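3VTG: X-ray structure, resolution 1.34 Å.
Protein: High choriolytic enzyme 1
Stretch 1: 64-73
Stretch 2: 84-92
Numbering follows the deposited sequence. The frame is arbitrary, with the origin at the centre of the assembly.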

# COMPACT_ATOMS: atom_id res chain seq x y z
N SER A 64 -13.06 -3.31 -6.49
CA SER A 64 -13.77 -2.36 -7.32
C SER A 64 -13.03 -1.02 -7.29
O SER A 64 -13.03 -0.33 -6.28
N VAL A 65 -12.40 -0.69 -8.41
CA VAL A 65 -11.63 0.56 -8.52
C VAL A 65 -12.56 1.71 -8.90
O VAL A 65 -13.21 1.67 -9.95
N VAL A 66 -12.62 2.71 -8.03
CA VAL A 66 -13.56 3.83 -8.19
C VAL A 66 -12.84 5.16 -7.97
O VAL A 66 -11.83 5.22 -7.27
N SER A 67 -13.36 6.22 -8.57
CA SER A 67 -12.80 7.55 -8.35
C SER A 67 -13.57 8.26 -7.25
O SER A 67 -14.52 9.00 -7.52
N LYS A 68 -13.17 8.03 -6.00
CA LYS A 68 -13.79 8.71 -4.87
C LYS A 68 -12.81 9.70 -4.24
O LYS A 68 -11.92 10.21 -4.94
N THR A 69 -12.98 10.00 -2.96
CA THR A 69 -12.17 11.01 -2.29
C THR A 69 -10.75 10.49 -2.02
O THR A 69 -10.55 9.63 -1.16
N GLY A 70 -9.79 11.03 -2.76
CA GLY A 70 -8.38 10.70 -2.57
C GLY A 70 -7.99 9.31 -3.04
O GLY A 70 -8.70 8.68 -3.85
N CYS A 71 -6.86 8.84 -2.54
CA CYS A 71 -6.31 7.54 -2.89
C CYS A 71 -6.34 6.66 -1.64
O CYS A 71 -5.69 6.97 -0.65
N TYR A 72 -7.11 5.57 -1.70
CA TYR A 72 -7.23 4.67 -0.55
C TYR A 72 -7.62 3.25 -0.94
O TYR A 72 -8.08 3.00 -2.06
N SER A 73 -7.43 2.33 -0.01
CA SER A 73 -7.84 0.94 -0.18
C SER A 73 -8.13 0.33 1.17
O SER A 73 -7.60 0.76 2.19
N LEU A 84 -11.41 0.34 -3.90
CA LEU A 84 -10.09 0.95 -3.92
C LEU A 84 -10.26 2.24 -4.71
O LEU A 84 -10.69 2.21 -5.87
N SER A 85 -9.96 3.36 -4.07
CA SER A 85 -10.14 4.66 -4.71
C SER A 85 -8.87 5.18 -5.35
O SER A 85 -7.84 5.32 -4.70
N ILE A 86 -8.97 5.44 -6.65
CA ILE A 86 -7.95 6.18 -7.38
C ILE A 86 -8.65 7.43 -7.92
O ILE A 86 -9.25 7.40 -9.00
N ASN A 87 -8.63 8.51 -7.14
CA ASN A 87 -9.22 9.76 -7.60
C ASN A 87 -8.55 10.20 -8.90
O ASN A 87 -7.32 10.23 -8.99
N ARG A 88 -9.37 10.53 -9.89
CA ARG A 88 -8.88 10.89 -11.23
C ARG A 88 -7.96 12.11 -11.23
O ARG A 88 -7.09 12.23 -12.09
N GLY A 89 -8.17 13.01 -10.27
CA GLY A 89 -7.42 14.26 -10.21
C GLY A 89 -6.09 14.17 -9.49
O GLY A 89 -5.15 14.90 -9.83
N GLY A 90 -5.99 13.30 -8.49
CA GLY A 90 -4.79 13.27 -7.65
C GLY A 90 -4.05 11.96 -7.50
O GLY A 90 -3.01 11.91 -6.85
N CYS A 91 -4.57 10.89 -8.10
CA CYS A 91 -4.04 9.55 -7.84
C CYS A 91 -3.61 8.76 -9.07
O CYS A 91 -3.11 7.64 -8.94
N MET A 92 -3.79 9.32 -10.27
CA MET A 92 -3.55 8.56 -11.50
C MET A 92 -2.06 8.52 -11.88
O MET A 92 -1.64 9.04 -12.91

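Stretch 1 runs along one edge of strand 84-86, turns, and returns along the other; within each strand, successive side chains alternate between the two faces of the small sheet. Val-65 (t) shares a face with Leu-84 (t, t) and Ile-86 (m, m); its CG1 lies 4.1 Å from Ile-86 CG1, a branched apolar pair suited to a buried face. Val-66 (m) takes the opposite face, beside Ser-85.

At Ser-67 the strand gives way to loop, and a small polar side chain serves well: in rotamer t, its OG accepts a hydrogen bond from Arg-88 N at 3.0 Å. Lys-68 (m, then extended) points its CA-to-CB bond away overall, though CB still touches Ser-85 OG at 3.6 Å. Its N donates to Ser-85 OG (3.0 Å), and its O accepts from Asn-87 ND2 (2.9 Å). Asn-87 (t) suits both tasks of its amide, since OD1 also accepts from Gly-89 N at 2.9 Å.

Gly-70 has a positive phi of 72° that favours glycine; its O accepts a hydrogen bond from Ser-85 OG (2.9 Å). Ser-85 (t) thus ties the turn together as both acceptor and donor.

Cys-71 (chi1 -27°) joins Cys-91 (m) through a 2.0 Å SG–SG disulfide, chi3 -89°, covalently tying the returning segment to the loop after strand 84-86. Tyr-72 (p) offers its flat aromatic face to Ser-85 CB, 3.5 Å from the centroid, a CH-pi contact. Ser-73 (t), small and compact, packs CB 3.8 Å from Leu-84 CG.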

# COMPACT_ATOMS: atom_id res chain seq x y z
CB SER A 64 -15.20 -2.19 -6.81
OG SER A 64 -15.91 -1.24 -7.59
CB VAL A 65 -10.45 0.44 -9.52
CG1 VAL A 65 -9.60 1.71 -9.49
CG2 VAL A 65 -9.59 -0.78 -9.21
CB VAL A 66 -14.75 3.71 -7.21
CG1 VAL A 66 -15.68 2.58 -7.61
CG2 VAL A 66 -14.28 3.53 -5.77
CB SER A 67 -12.79 8.38 -9.63
OG SER A 67 -12.20 9.65 -9.39
CB LYS A 68 -14.37 7.69 -3.88
CG LYS A 68 -15.53 6.92 -4.49
CD LYS A 68 -16.27 6.04 -3.50
CE LYS A 68 -17.51 5.46 -4.15
NZ LYS A 68 -18.25 4.53 -3.26
CB THR A 69 -12.82 11.49 -0.98
OG1 THR A 69 -14.19 11.82 -1.22
CG2 THR A 69 -12.10 12.72 -0.42
CB CYS A 71 -4.87 7.67 -3.40
SG CYS A 71 -4.40 9.25 -4.16
CB TYR A 72 -8.18 5.23 0.52
CG TYR A 72 -9.64 5.33 0.13
CD1 TYR A 72 -10.21 6.57 -0.17
CD2 TYR A 72 -10.46 4.20 0.09
CE1 TYR A 72 -11.55 6.67 -0.52
CE2 TYR A 72 -11.80 4.29 -0.26
CZ TYR A 72 -12.33 5.53 -0.56
OH TYR A 72 -13.66 5.63 -0.90
CB SER A 73 -6.74 0.13 -0.87
OG SER A 73 -7.08 -1.24 -0.94
CB LEU A 84 -9.07 0.02 -4.59
CG LEU A 84 -7.58 0.41 -4.58
CD1 LEU A 84 -6.71 -0.82 -4.76
CD2 LEU A 84 -7.26 1.44 -5.64
CB SER A 85 -10.68 5.68 -3.71
OG SER A 85 -10.91 6.92 -4.35
CB ILE A 86 -7.32 5.34 -8.53
CG1 ILE A 86 -6.63 4.08 -7.97
CG2 ILE A 86 -6.35 6.16 -9.37
CD1 ILE A 86 -5.48 4.35 -7.01
CB ASN A 87 -9.11 10.86 -6.54
CG ASN A 87 -9.78 12.15 -6.99
OD1 ASN A 87 -9.13 13.02 -7.58
ND2 ASN A 87 -11.07 12.27 -6.73
CB ARG A 88 -10.05 11.14 -12.17
CG ARG A 88 -10.94 9.94 -12.41
CD ARG A 88 -12.13 10.33 -13.25
NE ARG A 88 -11.80 10.35 -14.67
CZ ARG A 88 -12.60 10.81 -15.63
NH1 ARG A 88 -13.79 11.31 -15.33
NH2 ARG A 88 -12.20 10.76 -16.89
CB CYS A 91 -5.07 8.72 -7.06
SG CYS A 91 -5.78 9.53 -5.62
CB MET A 92 -4.41 9.09 -12.65
CG MET A 92 -4.53 8.15 -13.85
SD MET A 92 -5.24 6.53 -13.48
CE MET A 92 -6.93 6.97 -13.08